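PDB 3TCS: racemase, putative from Roseobacter denitrificans, which binds magnesium and is probably a racemase or hydro-lyase of the mandelate racemase/muconate lactonizing enzyme group, with D-alanine bound in its barrel pocket. Local coordinates for residues S139-D144 / S335-D340; T305-N310 / Y331-I336; L348-P353 / I373-L378. One frame throughout, in Å; residues are numbered along the deposited sequence.

Contact 1 of 3, residues S139-D144 / S335-D340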
ATOM      1  N   SER B 139     -18.820  20.404   2.042  1.00  8.17           N
ATOM      2  CA  SER B 139     -18.761  19.056   1.517  1.00  7.26           C
ATOM      3  C   SER B 139     -19.634  18.046   2.259  1.00  8.46           C
ATOM      4  O   SER B 139     -19.441  17.798   3.449  1.00  7.77           O
ATOM      5  CB  SER B 139     -17.297  18.596   1.512  1.00  6.92           C
ATOM      6  OG  SER B 139     -17.118  17.410   0.762  1.00  9.20           O
ATOM      7  N   SER B 140     -20.602  17.475   1.543  1.00  8.34           N
ATOM      8  CA  SER B 140     -21.486  16.459   2.105  1.00  9.89           C
ATOM      9  C   SER B 140     -20.845  15.096   1.866  1.00  9.91           C
ATOM     10  O   SER B 140     -20.357  14.825   0.769  1.00 11.29           O
ATOM     11  CB  SER B 140     -22.857  16.484   1.428  1.00 10.44           C
ATOM     12  OG  SER B 140     -23.572  15.302   1.746  1.00 12.65           O
ATOM     13  N   MET B 141     -20.853  14.243   2.884  1.00  9.63           N
ATOM     14  CA  MET B 141     -20.252  12.914   2.783  1.00 11.99           C
ATOM     15  C   MET B 141     -21.285  11.809   2.572  1.00 13.00           C
ATOM     16  O   MET B 141     -20.940  10.683   2.212  1.00 14.15           O
ATOM     17  CB  MET B 141     -19.481  12.596   4.067  1.00 10.95           C
ATOM     18  CG  MET B 141     -18.444  13.619   4.465  1.00 13.24           C
ATOM     19  SD  MET B 141     -17.114  13.730   3.272  1.00 14.12           S
ATOM     20  CE  MET B 141     -16.599  15.430   3.505  1.00 11.13           C
ATOM     21  N   LYS B 142     -22.551  12.140   2.790  1.00 12.67           N
ATOM     22  CA  LYS B 142     -23.633  11.170   2.693  1.00 14.09           C
ATOM     23  C   LYS B 142     -24.230  10.836   1.335  1.00 13.46           C
ATOM     24  O   LYS B 142     -24.289  11.668   0.434  1.00 11.91           O
ATOM     25  CB  LYS B 142     -24.773  11.598   3.618  1.00 14.63           C
ATOM     26  CG  LYS B 142     -24.408  11.620   5.093  1.00 16.25           C
ATOM     27  CD  LYS B 142     -25.573  12.124   5.930  1.00 18.08           C
ATOM     28  CE  LYS B 142     -25.290  11.989   7.418  1.00 21.80           C
ATOM     29  NZ  LYS B 142     -26.443  12.438   8.247  1.00 20.20           N
ATOM     30  N   ARG B 143     -24.673   9.587   1.222  1.00 13.55           N
ATOM     31  CA  ARG B 143     -25.352   9.071   0.044  1.00 15.23           C
ATOM     32  C   ARG B 143     -26.716   8.582   0.522  1.00 16.66           C
ATOM     33  O   ARG B 143     -27.669   8.489  -0.252  1.00 16.52           O
ATOM     34  CB  ARG B 143     -24.572   7.919  -0.584  1.00 15.86           C
ATOM     35  CG  ARG B 143     -23.467   8.392  -1.496  1.00 13.71           C
ATOM     36  CD  ARG B 143     -22.908   7.264  -2.329  1.00 12.59           C
ATOM     37  NE  ARG B 143     -21.993   7.783  -3.336  1.00 11.18           N
ATOM     38  CZ  ARG B 143     -20.765   8.218  -3.080  1.00 11.71           C
ATOM     39  NH1 ARG B 143     -20.284   8.189  -1.844  1.00  9.43           N
ATOM     40  NH2 ARG B 143     -20.027   8.712  -4.062  1.00  9.32           N
ATOM     41  N   ASP B 144     -26.797   8.273   1.812  1.00 18.94           N
ATOM     42  CA  ASP B 144     -28.045   7.812   2.410  1.00 21.25           C
ATOM     43  C   ASP B 144     -28.824   9.018   2.918  1.00 21.25           C
ATOM     44  O   ASP B 144     -29.250   9.068   4.071  1.00 24.17           O
ATOM     45  CB  ASP B 144     -27.775   6.844   3.564  1.00 24.27           C
ATOM     46  CG  ASP B 144     -26.729   7.360   4.526  1.00 29.84           C
ATOM     47  OD1 ASP B 144     -26.882   8.490   5.036  1.00 32.85           O
ATOM     48  OD2 ASP B 144     -25.745   6.630   4.772  1.00 34.26           O
ATOM     49  N   SER B 335     -15.883  19.627   5.342  1.00  8.53           N
ATOM     50  CA  SER B 335     -16.962  18.735   5.741  1.00  8.27           C
ATOM     51  C   SER B 335     -17.997  19.466   6.582  1.00  8.97           C
ATOM     52  O   SER B 335     -17.645  20.198   7.509  1.00  8.76           O
ATOM     53  CB  SER B 335     -16.417  17.564   6.554  1.00  8.56           C
ATOM     54  OG  SER B 335     -17.489  16.797   7.073  1.00  8.98           O
ATOM     55  N   ILE B 336     -19.274  19.278   6.261  1.00  8.25           N
ATOM     56  CA  ILE B 336     -20.326  19.917   7.042  1.00  8.52           C
ATOM     57  C   ILE B 336     -21.160  18.886   7.807  1.00  9.59           C
ATOM     58  O   ILE B 336     -22.246  19.190   8.290  1.00  9.66           O
ATOM     59  CB  ILE B 336     -21.243  20.824   6.153  1.00  7.31           C
ATOM     60  CG1 ILE B 336     -21.644  20.119   4.857  1.00  8.13           C
ATOM     61  CG2 ILE B 336     -20.497  22.119   5.806  1.00  8.99           C
ATOM     62  CD1 ILE B 336     -22.613  18.971   5.033  1.00  7.64           C
ATOM     63  N   GLU B 337     -20.634  17.669   7.930  1.00 10.36           N
ATOM     64  CA  GLU B 337     -21.333  16.608   8.653  1.00 11.83           C
ATOM     65  C   GLU B 337     -21.268  16.873  10.157  1.00 13.17           C
ATOM     66  O   GLU B 337     -20.356  17.544  10.639  1.00 14.49           O
ATOM     67  CB  GLU B 337     -20.705  15.241   8.347  1.00 10.32           C
ATOM     68  CG  GLU B 337     -20.728  14.830   6.877  1.00  9.75           C
ATOM     69  CD  GLU B 337     -22.135  14.751   6.308  1.00 12.92           C
ATOM     70  OE1 GLU B 337     -23.098  14.634   7.097  1.00 12.66           O
ATOM     71  OE2 GLU B 337     -22.281  14.797   5.067  1.00 12.62           O
ATOM     72  N   GLY B 338     -22.246  16.350  10.890  1.00 14.49           N
ATOM     73  CA  GLY B 338     -22.284  16.541  12.327  1.00 15.13           C
ATOM     74  C   GLY B 338     -21.812  15.315  13.086  1.00 16.83           C
ATOM     75  O   GLY B 338     -21.299  14.372  12.484  1.00 15.86           O
ATOM     76  N   PRO B 339     -21.986  15.289  14.417  1.00 19.70           N
ATOM     77  CA  PRO B 339     -21.564  14.158  15.247  1.00 20.77           C
ATOM     78  C   PRO B 339     -22.224  12.819  14.925  1.00 22.11           C
ATOM     79  O   PRO B 339     -21.727  11.772  15.336  1.00 21.90           O
ATOM     80  CB  PRO B 339     -21.864  14.642  16.666  1.00 22.41           C
ATOM     81  CG  PRO B 339     -23.037  15.545  16.469  1.00 23.19           C
ATOM     82  CD  PRO B 339     -22.636  16.326  15.235  1.00 20.94           C
ATOM     83  N   ASP B 340     -23.331  12.836  14.192  1.00 22.47           N
ATOM     84  CA  ASP B 340     -23.991  11.583  13.844  1.00 23.35           C
ATOM     85  C   ASP B 340     -23.144  10.833  12.821  1.00 23.10           C
ATOM     86  O   ASP B 340     -23.242   9.614  12.689  1.00 22.94           O
ATOM     87  CB  ASP B 340     -25.389  11.838  13.264  1.00 26.72           C
ATOM     88  CG  ASP B 340     -25.348  12.522  11.904  1.00 28.62           C
ATOM     89  OD1 ASP B 340     -24.850  13.664  11.823  1.00 30.95           O
ATOM     90  OD2 ASP B 340     -25.819  11.918  10.916  1.00 30.41           O
TER
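Ser139 and Ser335 lie side by side in a parallel bridge, CA to CA 4.6 Å, one bond of which runs from Ile336 N to Ser139 O at 3.2 Å. Beyond this bridge the two chains leave the sheet, and side chains take over the pairing. Glu337 reaches back across the gap: its chain bends about CB-CG (chi2 -59°) and brings OE2 to the backbone N of Met141 at 2.7 Å, an almost straight bond (168° at the hydrogen). The amide meets the oxygen on its anti side, a little out of the carboxylate plane. Arg153 of helix 147-161 forms a salt bridge with the same OE2, so a glutamate suits this place, long enough to join a loop amide to a helix.

This is where the barrel of the enolase superfamily closes, strand 132-139 pairing with strand 332-335, and the loops that follow both strands sit at the pocket end. Met141 is one of the D-alanine pocket residues. Its CG packs obliquely against Glu337 CG at 3.5 Å, while a bend at chi2 (-65°) swings the sulfur and methyl back so that CE touches Ser335 CB at 3.7 Å. Lys142 is extended beyond CG. Its methylenes pass Glu337 OE1, CE lying 3.5 Å from that oxygen, before NZ forms a salt bridge with Asp340 OD2 at 2.8 Å, on the syn lone pair. Lys142 NZ stays 4.2 Å from Glu337 OE1, near enough for attraction between opposite charges but beyond a salt bridge.

Contact 2 of 3, residues T305-N310 / Y331-I336. With DAL (D-alanine), chain L.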
ATOM      1  N   THR B 305      -6.387  20.966  -5.566  1.00  7.46           N
ATOM      2  CA  THR B 305      -7.533  21.152  -4.680  1.00  7.93           C
ATOM      3  C   THR B 305      -7.521  19.899  -3.806  1.00  7.67           C
ATOM      4  O   THR B 305      -8.193  18.905  -4.092  1.00  6.32           O
ATOM      5  CB  THR B 305      -8.833  21.257  -5.491  1.00  8.43           C
ATOM      6  OG1 THR B 305      -8.738  22.394  -6.367  1.00  9.92           O
ATOM      7  CG2 THR B 305     -10.046  21.437  -4.567  1.00  8.89           C
ATOM      8  N   PRO B 306      -6.742  19.941  -2.717  1.00  7.30           N
ATOM      9  CA  PRO B 306      -6.615  18.809  -1.800  1.00  7.75           C
ATOM     10  C   PRO B 306      -7.894  18.248  -1.202  1.00  7.81           C
ATOM     11  O   PRO B 306      -8.919  18.926  -1.100  1.00  8.67           O
ATOM     12  CB  PRO B 306      -5.676  19.340  -0.713  1.00  8.10           C
ATOM     13  CG  PRO B 306      -4.898  20.429  -1.415  1.00  9.92           C
ATOM     14  CD  PRO B 306      -5.973  21.098  -2.228  1.00  7.33           C
ATOM     15  N   HIS B 307      -7.803  16.989  -0.802  1.00  8.08           N
ATOM     16  CA  HIS B 307      -8.898  16.292  -0.155  1.00  8.11           C
ATOM     17  C   HIS B 307      -8.661  16.357   1.356  1.00  8.28           C
ATOM     18  O   HIS B 307      -7.561  16.100   1.825  1.00  8.68           O
ATOM     19  CB  HIS B 307      -8.924  14.829  -0.618  1.00  9.89           C
ATOM     20  CG  HIS B 307      -9.723  13.918   0.263  1.00  8.35           C
ATOM     21  ND1 HIS B 307      -9.234  13.407   1.447  1.00 11.04           N
ATOM     22  CD2 HIS B 307     -10.969  13.408   0.119  1.00 10.00           C
ATOM     23  CE1 HIS B 307     -10.146  12.619   1.992  1.00 11.98           C
ATOM     24  NE2 HIS B 307     -11.207  12.603   1.206  1.00  9.42           N
ATOM     25  N   CYS B 308      -9.693  16.746   2.097  1.00  8.48           N
ATOM     26  CA  CYS B 308      -9.666  16.788   3.562  1.00  8.75           C
ATOM     27  C   CYS B 308     -11.143  16.664   3.903  1.00  9.10           C
ATOM     28  O   CYS B 308     -11.923  17.588   3.683  1.00 10.78           O
ATOM     29  CB  CYS B 308      -9.023  18.084   4.111  1.00  7.52           C
ATOM     30  SG  CYS B 308      -9.383  19.681   3.328  1.00 10.55           S
ATOM     31  N   ALA B 309     -11.521  15.500   4.427  1.00  9.45           N
ATOM     32  CA  ALA B 309     -12.925  15.201   4.690  1.00 10.12           C
ATOM     33  C   ALA B 309     -13.467  15.178   6.116  1.00  8.71           C
ATOM     34  O   ALA B 309     -14.580  14.705   6.338  1.00  8.25           O
ATOM     35  CB  ALA B 309     -13.275  13.882   4.003  1.00  8.71           C
ATOM     36  N   ASN B 310     -12.704  15.664   7.081  1.00  8.75           N
ATOM     37  CA  ASN B 310     -13.210  15.682   8.446  1.00  7.39           C
ATOM     38  C   ASN B 310     -12.529  16.763   9.253  1.00  7.83           C
ATOM     39  O   ASN B 310     -11.591  17.407   8.778  1.00  8.38           O
ATOM     40  CB  ASN B 310     -13.032  14.312   9.117  1.00  8.36           C
ATOM     41  CG  ASN B 310     -11.596  13.851   9.127  1.00  8.43           C
ATOM     42  OD1 ASN B 310     -10.736  14.477   9.745  1.00  7.98           O
ATOM     43  ND2 ASN B 310     -11.325  12.747   8.432  1.00  9.15           N
ATOM     44  N   TYR B 331     -10.897  26.246  -3.841  1.00  8.60           N
ATOM     45  CA  TYR B 331     -11.399  26.211  -2.475  1.00  8.77           C
ATOM     46  C   TYR B 331     -10.947  25.023  -1.644  1.00  9.14           C
ATOM     47  O   TYR B 331     -10.454  24.023  -2.165  1.00  7.56           O
ATOM     48  CB  TYR B 331     -12.937  26.242  -2.511  1.00  8.02           C
ATOM     49  CG  TYR B 331     -13.533  25.656  -3.791  1.00  7.66           C
ATOM     50  CD1 TYR B 331     -14.575  26.307  -4.460  1.00  7.56           C
ATOM     51  CD2 TYR B 331     -13.018  24.490  -4.360  1.00  6.89           C
ATOM     52  CE1 TYR B 331     -15.077  25.817  -5.664  1.00  8.99           C
ATOM     53  CE2 TYR B 331     -13.517  23.987  -5.572  1.00  9.12           C
ATOM     54  CZ  TYR B 331     -14.543  24.661  -6.217  1.00 10.37           C
ATOM     55  OH  TYR B 331     -15.014  24.202  -7.430  1.00 10.78           O
ATOM     56  N   LEU B 332     -11.143  25.163  -0.338  1.00  7.79           N
ATOM     57  CA  LEU B 332     -10.806  24.153   0.660  1.00  8.23           C
ATOM     58  C   LEU B 332     -12.004  23.227   0.869  1.00  7.95           C
ATOM     59  O   LEU B 332     -13.117  23.705   1.083  1.00  7.96           O
ATOM     60  CB  LEU B 332     -10.503  24.839   1.997  1.00  7.91           C
ATOM     61  CG  LEU B 332     -10.337  23.948   3.230  1.00  6.69           C
ATOM     62  CD1 LEU B 332      -8.887  23.505   3.328  1.00  6.37           C
ATOM     63  CD2 LEU B 332     -10.746  24.716   4.491  1.00  6.45           C
ATOM     64  N   GLU B 333     -11.795  21.915   0.812  1.00  7.98           N
ATOM     65  CA  GLU B 333     -12.904  21.002   1.063  1.00  8.62           C
ATOM     66  C   GLU B 333     -13.253  21.163   2.541  1.00  9.81           C
ATOM     67  O   GLU B 333     -12.374  21.119   3.406  1.00  7.52           O
ATOM     68  CB  GLU B 333     -12.510  19.553   0.778  1.00  9.04           C
ATOM     69  CG  GLU B 333     -13.578  18.568   1.242  1.00  8.04           C
ATOM     70  CD  GLU B 333     -13.421  17.181   0.669  1.00 10.31           C
ATOM     71  OE1 GLU B 333     -12.282  16.725   0.420  1.00  7.67           O
ATOM     72  OE2 GLU B 333     -14.462  16.532   0.474  1.00 12.91           O
ATOM     73  N   PHE B 334     -14.529  21.369   2.840  1.00  8.01           N
ATOM     74  CA  PHE B 334     -14.921  21.557   4.230  1.00  7.94           C
ATOM     75  C   PHE B 334     -16.122  20.693   4.587  1.00  7.89           C
ATOM     76  O   PHE B 334     -17.243  20.983   4.186  1.00  7.30           O
ATOM     77  CB  PHE B 334     -15.251  23.027   4.476  1.00  8.02           C
ATOM     78  CG  PHE B 334     -15.335  23.393   5.931  1.00  9.14           C
ATOM     79  CD1 PHE B 334     -14.180  23.631   6.669  1.00 10.14           C
ATOM     80  CD2 PHE B 334     -16.570  23.478   6.565  1.00  8.91           C
ATOM     81  CE1 PHE B 334     -14.254  23.951   8.025  1.00  8.61           C
ATOM     82  CE2 PHE B 334     -16.655  23.796   7.923  1.00  9.64           C
ATOM     83  CZ  PHE B 334     -15.493  24.033   8.652  1.00 10.29           C
ATOM     84  N   SER B 335     -15.883  19.627   5.342  1.00  8.53           N
ATOM     85  CA  SER B 335     -16.962  18.735   5.741  1.00  8.27           C
ATOM     86  C   SER B 335     -17.997  19.466   6.582  1.00  8.97           C
ATOM     87  O   SER B 335     -17.645  20.198   7.509  1.00  8.76           O
ATOM     88  CB  SER B 335     -16.417  17.564   6.554  1.00  8.56           C
ATOM     89  OG  SER B 335     -17.489  16.797   7.073  1.00  8.98           O
ATOM     90  N   ILE B 336     -19.274  19.278   6.261  1.00  8.25           N
ATOM     91  CA  ILE B 336     -20.326  19.917   7.042  1.00  8.52           C
ATOM     92  C   ILE B 336     -21.160  18.886   7.807  1.00  9.59           C
ATOM     93  O   ILE B 336     -22.246  19.190   8.290  1.00  9.66           O
ATOM     94  CB  ILE B 336     -21.243  20.824   6.153  1.00  7.31           C
ATOM     95  CG1 ILE B 336     -21.644  20.119   4.857  1.00  8.13           C
ATOM     96  CG2 ILE B 336     -20.497  22.119   5.806  1.00  8.99           C
ATOM     97  CD1 ILE B 336     -22.613  18.971   5.033  1.00  7.64           C
TER
HETATM   98  N   DAL L 370     -13.550  14.191  -1.495  1.00 11.02           N
HETATM   99  CA  DAL L 370     -14.565  13.418  -0.757  1.00 13.70           C
HETATM  100  CB  DAL L 370     -14.608  13.847   0.702  1.00  9.29           C
HETATM  101  C   DAL L 370     -14.239  11.965  -0.828  1.00 13.37           C
HETATM  102  O   DAL L 370     -14.174  11.418  -1.881  1.00 20.29           O
HETATM  103  O   HOH W   1      -9.267  21.532  -0.719  1.00 11.66           O
HETATM  104  O   HOH W   2     -13.143  18.814   5.778  1.00  9.10           O
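Glu333 and Cys308 carry this contact, in which the extended chain 305-310 runs nearly alongside strand 332-335, the seventh and eighth positions of the barrel. With CG anti to the backbone N (chi1 171°) and the chain straight beyond it, the glutamate spans the seam, and OE1 accepts from Cys308 N at 3.1 Å. The amide approaches on the anti side, 33° out of the carboxylate plane. The other oxygen, OE2, is taken by Ser139 OG and by a salt bridge to Lys167 NZ. An alanine in place of Glu333 is likely to leave Cys308 N and Lys167 NZ without their mates.

Cys308 SG packs on the side of helix 314-322, 3.9 Å from Leu332 CD1; a small, weakly polar thiol fits between a leucine and the backbone. The backbones do not pair directly. Instead, one water donates to Pro306 O at 2.7 Å and to Tyr331 O while accepting from Glu333 N, and a second joins Cys308 O to Ser335 N.

His307 points the same way as Glu333, its ring 82° from the carboxylate plane, with its edge toward the D-alanine N. Its ND1 bonds to Asp280, a histidine-aspartate pair as in mandelate racemase. The bonds to both carboxylate oxygens thus fix the rotation of Glu333 and hold it beside His307 in the pocket.

Contact 3 of 3, residues L348-P353 / I373-L378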
ATOM      1  N   LEU B 348     -11.674  17.444  20.075  1.00 11.09           N
ATOM      2  CA  LEU B 348     -10.284  17.097  19.820  1.00  9.71           C
ATOM      3  C   LEU B 348      -9.356  18.239  20.211  1.00  9.58           C
ATOM      4  O   LEU B 348      -8.235  18.006  20.649  1.00  9.54           O
ATOM      5  CB  LEU B 348     -10.063  16.779  18.335  1.00  9.04           C
ATOM      6  CG  LEU B 348     -10.707  15.523  17.748  1.00  8.27           C
ATOM      7  CD1 LEU B 348     -10.375  15.428  16.254  1.00  9.05           C
ATOM      8  CD2 LEU B 348     -10.195  14.299  18.478  1.00  7.48           C
ATOM      9  N   PHE B 349      -9.833  19.474  20.066  1.00 10.20           N
ATOM     10  CA  PHE B 349      -9.008  20.644  20.343  1.00 11.26           C
ATOM     11  C   PHE B 349      -9.530  21.555  21.444  1.00 12.05           C
ATOM     12  O   PHE B 349     -10.715  21.541  21.762  1.00 12.43           O
ATOM     13  CB  PHE B 349      -8.848  21.452  19.055  1.00 11.72           C
ATOM     14  CG  PHE B 349      -8.599  20.603  17.843  1.00 12.84           C
ATOM     15  CD1 PHE B 349      -7.461  19.810  17.756  1.00 12.99           C
ATOM     16  CD2 PHE B 349      -9.517  20.575  16.798  1.00 13.22           C
ATOM     17  CE1 PHE B 349      -7.238  18.997  16.643  1.00 11.31           C
ATOM     18  CE2 PHE B 349      -9.307  19.769  15.684  1.00 12.87           C
ATOM     19  CZ  PHE B 349      -8.164  18.977  15.607  1.00 12.95           C
ATOM     20  N   VAL B 350      -8.628  22.342  22.023  1.00 13.83           N
ATOM     21  CA  VAL B 350      -8.993  23.286  23.076  1.00 13.63           C
ATOM     22  C   VAL B 350      -9.960  24.306  22.475  1.00 15.52           C
ATOM     23  O   VAL B 350     -10.970  24.664  23.079  1.00 14.18           O
ATOM     24  CB  VAL B 350      -7.748  24.009  23.618  1.00 14.28           C
ATOM     25  CG1 VAL B 350      -8.156  25.099  24.605  1.00 14.17           C
ATOM     26  CG2 VAL B 350      -6.830  23.003  24.302  1.00 15.61           C
ATOM     27  N   LYS B 351      -9.639  24.758  21.269  1.00 14.58           N
ATOM     28  CA  LYS B 351     -10.471  25.714  20.560  1.00 16.03           C
ATOM     29  C   LYS B 351     -10.445  25.313  19.094  1.00 14.15           C
ATOM     30  O   LYS B 351      -9.374  25.148  18.511  1.00 12.08           O
ATOM     31  CB  LYS B 351      -9.921  27.132  20.730  1.00 19.07           C
ATOM     32  CG  LYS B 351     -10.765  28.203  20.052  1.00 25.58           C
ATOM     33  CD  LYS B 351     -12.213  28.150  20.527  1.00 30.82           C
ATOM     34  CE  LYS B 351     -13.085  29.154  19.780  1.00 34.27           C
ATOM     35  NZ  LYS B 351     -14.515  29.053  20.186  1.00 34.73           N
ATOM     36  N   THR B 352     -11.623  25.146  18.504  1.00 13.11           N
ATOM     37  CA  THR B 352     -11.704  24.741  17.107  1.00 13.17           C
ATOM     38  C   THR B 352     -11.079  25.772  16.177  1.00 11.92           C
ATOM     39  O   THR B 352     -11.248  26.975  16.361  1.00 11.48           O
ATOM     40  CB  THR B 352     -13.170  24.509  16.662  1.00 14.40           C
ATOM     41  OG1 THR B 352     -13.184  24.013  15.316  1.00 14.11           O
ATOM     42  CG2 THR B 352     -13.967  25.809  16.722  1.00 14.43           C
ATOM     43  N   PRO B 353     -10.320  25.306  15.174  1.00 10.41           N
ATOM     44  CA  PRO B 353      -9.687  26.223  14.225  1.00 10.93           C
ATOM     45  C   PRO B 353     -10.568  26.333  12.981  1.00 10.65           C
ATOM     46  O   PRO B 353     -10.189  26.960  11.988  1.00  9.64           O
ATOM     47  CB  PRO B 353      -8.372  25.522  13.919  1.00  9.99           C
ATOM     48  CG  PRO B 353      -8.814  24.070  13.860  1.00 12.52           C
ATOM     49  CD  PRO B 353      -9.731  23.955  15.077  1.00 10.51           C
ATOM     50  N   ILE B 373      -4.092  20.431  21.166  1.00 11.96           N
ATOM     51  CA  ILE B 373      -4.884  19.229  21.355  1.00 11.52           C
ATOM     52  C   ILE B 373      -5.489  19.292  22.750  1.00 11.59           C
ATOM     53  O   ILE B 373      -4.832  19.720  23.696  1.00 10.48           O
ATOM     54  CB  ILE B 373      -4.017  17.961  21.238  1.00 13.13           C
ATOM     55  CG1 ILE B 373      -3.214  17.996  19.932  1.00 14.94           C
ATOM     56  CG2 ILE B 373      -4.899  16.717  21.299  1.00 12.25           C
ATOM     57  CD1 ILE B 373      -4.058  18.133  18.676  1.00 15.43           C
ATOM     58  N   SER B 374      -6.744  18.874  22.862  1.00 10.53           N
ATOM     59  CA  SER B 374      -7.466  18.872  24.131  1.00 10.63           C
ATOM     60  C   SER B 374      -6.801  17.993  25.181  1.00 10.44           C
ATOM     61  O   SER B 374      -6.596  16.805  24.956  1.00  9.08           O
ATOM     62  CB  SER B 374      -8.890  18.375  23.909  1.00 11.36           C
ATOM     63  OG  SER B 374      -9.525  18.108  25.142  1.00 14.28           O
ATOM     64  N   PRO B 375      -6.452  18.569  26.345  1.00 11.51           N
ATOM     65  CA  PRO B 375      -5.813  17.781  27.404  1.00 12.58           C
ATOM     66  C   PRO B 375      -6.700  16.617  27.854  1.00 11.48           C
ATOM     67  O   PRO B 375      -6.208  15.556  28.242  1.00 11.43           O
ATOM     68  CB  PRO B 375      -5.596  18.807  28.513  1.00 12.22           C
ATOM     69  CG  PRO B 375      -5.365  20.068  27.749  1.00 15.47           C
ATOM     70  CD  PRO B 375      -6.438  20.005  26.678  1.00 12.39           C
ATOM     71  N   GLU B 376      -8.010  16.830  27.808  1.00 11.33           N
ATOM     72  CA  GLU B 376      -8.975  15.802  28.196  1.00 12.61           C
ATOM     73  C   GLU B 376      -8.932  14.653  27.193  1.00 12.40           C
ATOM     74  O   GLU B 376      -8.956  13.481  27.571  1.00  9.78           O
ATOM     75  CB  GLU B 376     -10.383  16.410  28.250  1.00 13.73           C
ATOM     76  CG  GLU B 376     -11.536  15.422  28.408  1.00 15.86           C
ATOM     77  CD  GLU B 376     -11.476  14.612  29.693  1.00 16.14           C
ATOM     78  OE1 GLU B 376     -11.028  15.145  30.730  1.00 15.33           O
ATOM     79  OE2 GLU B 376     -11.896  13.437  29.667  1.00 18.17           O
ATOM     80  N   TRP B 377      -8.861  14.987  25.907  1.00 11.26           N
ATOM     81  CA  TRP B 377      -8.811  13.945  24.891  1.00  9.27           C
ATOM     82  C   TRP B 377      -7.523  13.150  25.079  1.00  8.19           C
ATOM     83  O   TRP B 377      -7.533  11.919  25.056  1.00  8.93           O
ATOM     84  CB  TRP B 377      -8.841  14.548  23.479  1.00  8.26           C
ATOM     85  CG  TRP B 377      -8.979  13.503  22.407  1.00  7.87           C
ATOM     86  CD1 TRP B 377     -10.135  13.065  21.835  1.00 10.99           C
ATOM     87  CD2 TRP B 377      -7.923  12.744  21.810  1.00  9.74           C
ATOM     88  NE1 TRP B 377      -9.867  12.080  20.915  1.00  8.96           N
ATOM     89  CE2 TRP B 377      -8.515  11.864  20.879  1.00  7.71           C
ATOM     90  CE3 TRP B 377      -6.530  12.721  21.972  1.00  9.53           C
ATOM     91  CZ2 TRP B 377      -7.764  10.966  20.109  1.00  9.36           C
ATOM     92  CZ3 TRP B 377      -5.780  11.825  21.205  1.00 10.07           C
ATOM     93  CH2 TRP B 377      -6.400  10.964  20.286  1.00  8.72           C
ATOM     94  N   LEU B 378      -6.409  13.855  25.267  1.00  6.79           N
ATOM     95  CA  LEU B 378      -5.124  13.189  25.466  1.00  7.17           C
ATOM     96  C   LEU B 378      -5.151  12.249  26.674  1.00  8.41           C
ATOM     97  O   LEU B 378      -4.592  11.152  26.632  1.00  8.13           O
ATOM     98  CB  LEU B 378      -4.009  14.226  25.646  1.00  9.57           C
ATOM     99  CG  LEU B 378      -3.690  15.054  24.394  1.00  9.36           C
ATOM    100  CD1 LEU B 378      -2.688  16.141  24.729  1.00 10.10           C
ATOM    101  CD2 LEU B 378      -3.137  14.149  23.310  1.00  8.73           C
TER
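Leu348 O accepts from Ser374 N in a short, straight bond of 2.8 Å, 174° at the hydrogen. This backbone bridge sits just where helix 375-380 begins, and Ser374 is its N-cap: OG, anti to the backbone N (chi1 168°), accepts from Trp377 N at 3.3 Å. A serine suits the place, since its short side chain can curl onto an amide of the first turn, while Pro375, lacking an amide hydrogen, is tolerated in the first turn, where none is needed for helix bonds.

Trp377, in that first turn, carries the main side-chain contact. Leu348 runs alongside it and lays CD2 over one face of the indole, a CH-pi contact 3.7 Å from the centroid of the five-membered ring and 28° off its normal. The ring also meets Phe38 edge-to-face, packing the helix start against the N-terminal sheet. Phe349 and Ile373 both touch Phe38 too, and meet each other directly: Ile373 CD1 approaches the Phe349 ring at its edge, 3.9 Å from CE1, while Leu348 CB covers one face of the same ring. These apolar residues therefore join the barrel domain to the capping domain, far from the magnesium and D-alanine sites. On the more exposed side, Val350 crosses Pro375 at about a right angle, its CG2 resting 3.8 Å from the proline CD.

Overall arrangement
Contacts 1 and 2 adjoin, their centres 12 Å apart, and share Ser335 and Ile336 at the end of strand 332-335. That strand pairs with strand 132-139 on one side and faces 305-310 on the other, so the two contacts together close the barrel. Contact 3 lies farther out, its centre 22 Å from that of contact 1 and 20 Å from that of contact 2. Contact 1 opens first along the chain and both end on 331-340; contact 3 follows, between the loop after strand 332-335 and helix 375-380, beside the sheet that strand 382-387 completes. It joins the two domains away from the magnesium and D-alanine sites, whereas contacts 1 and 2 build the pocket wall.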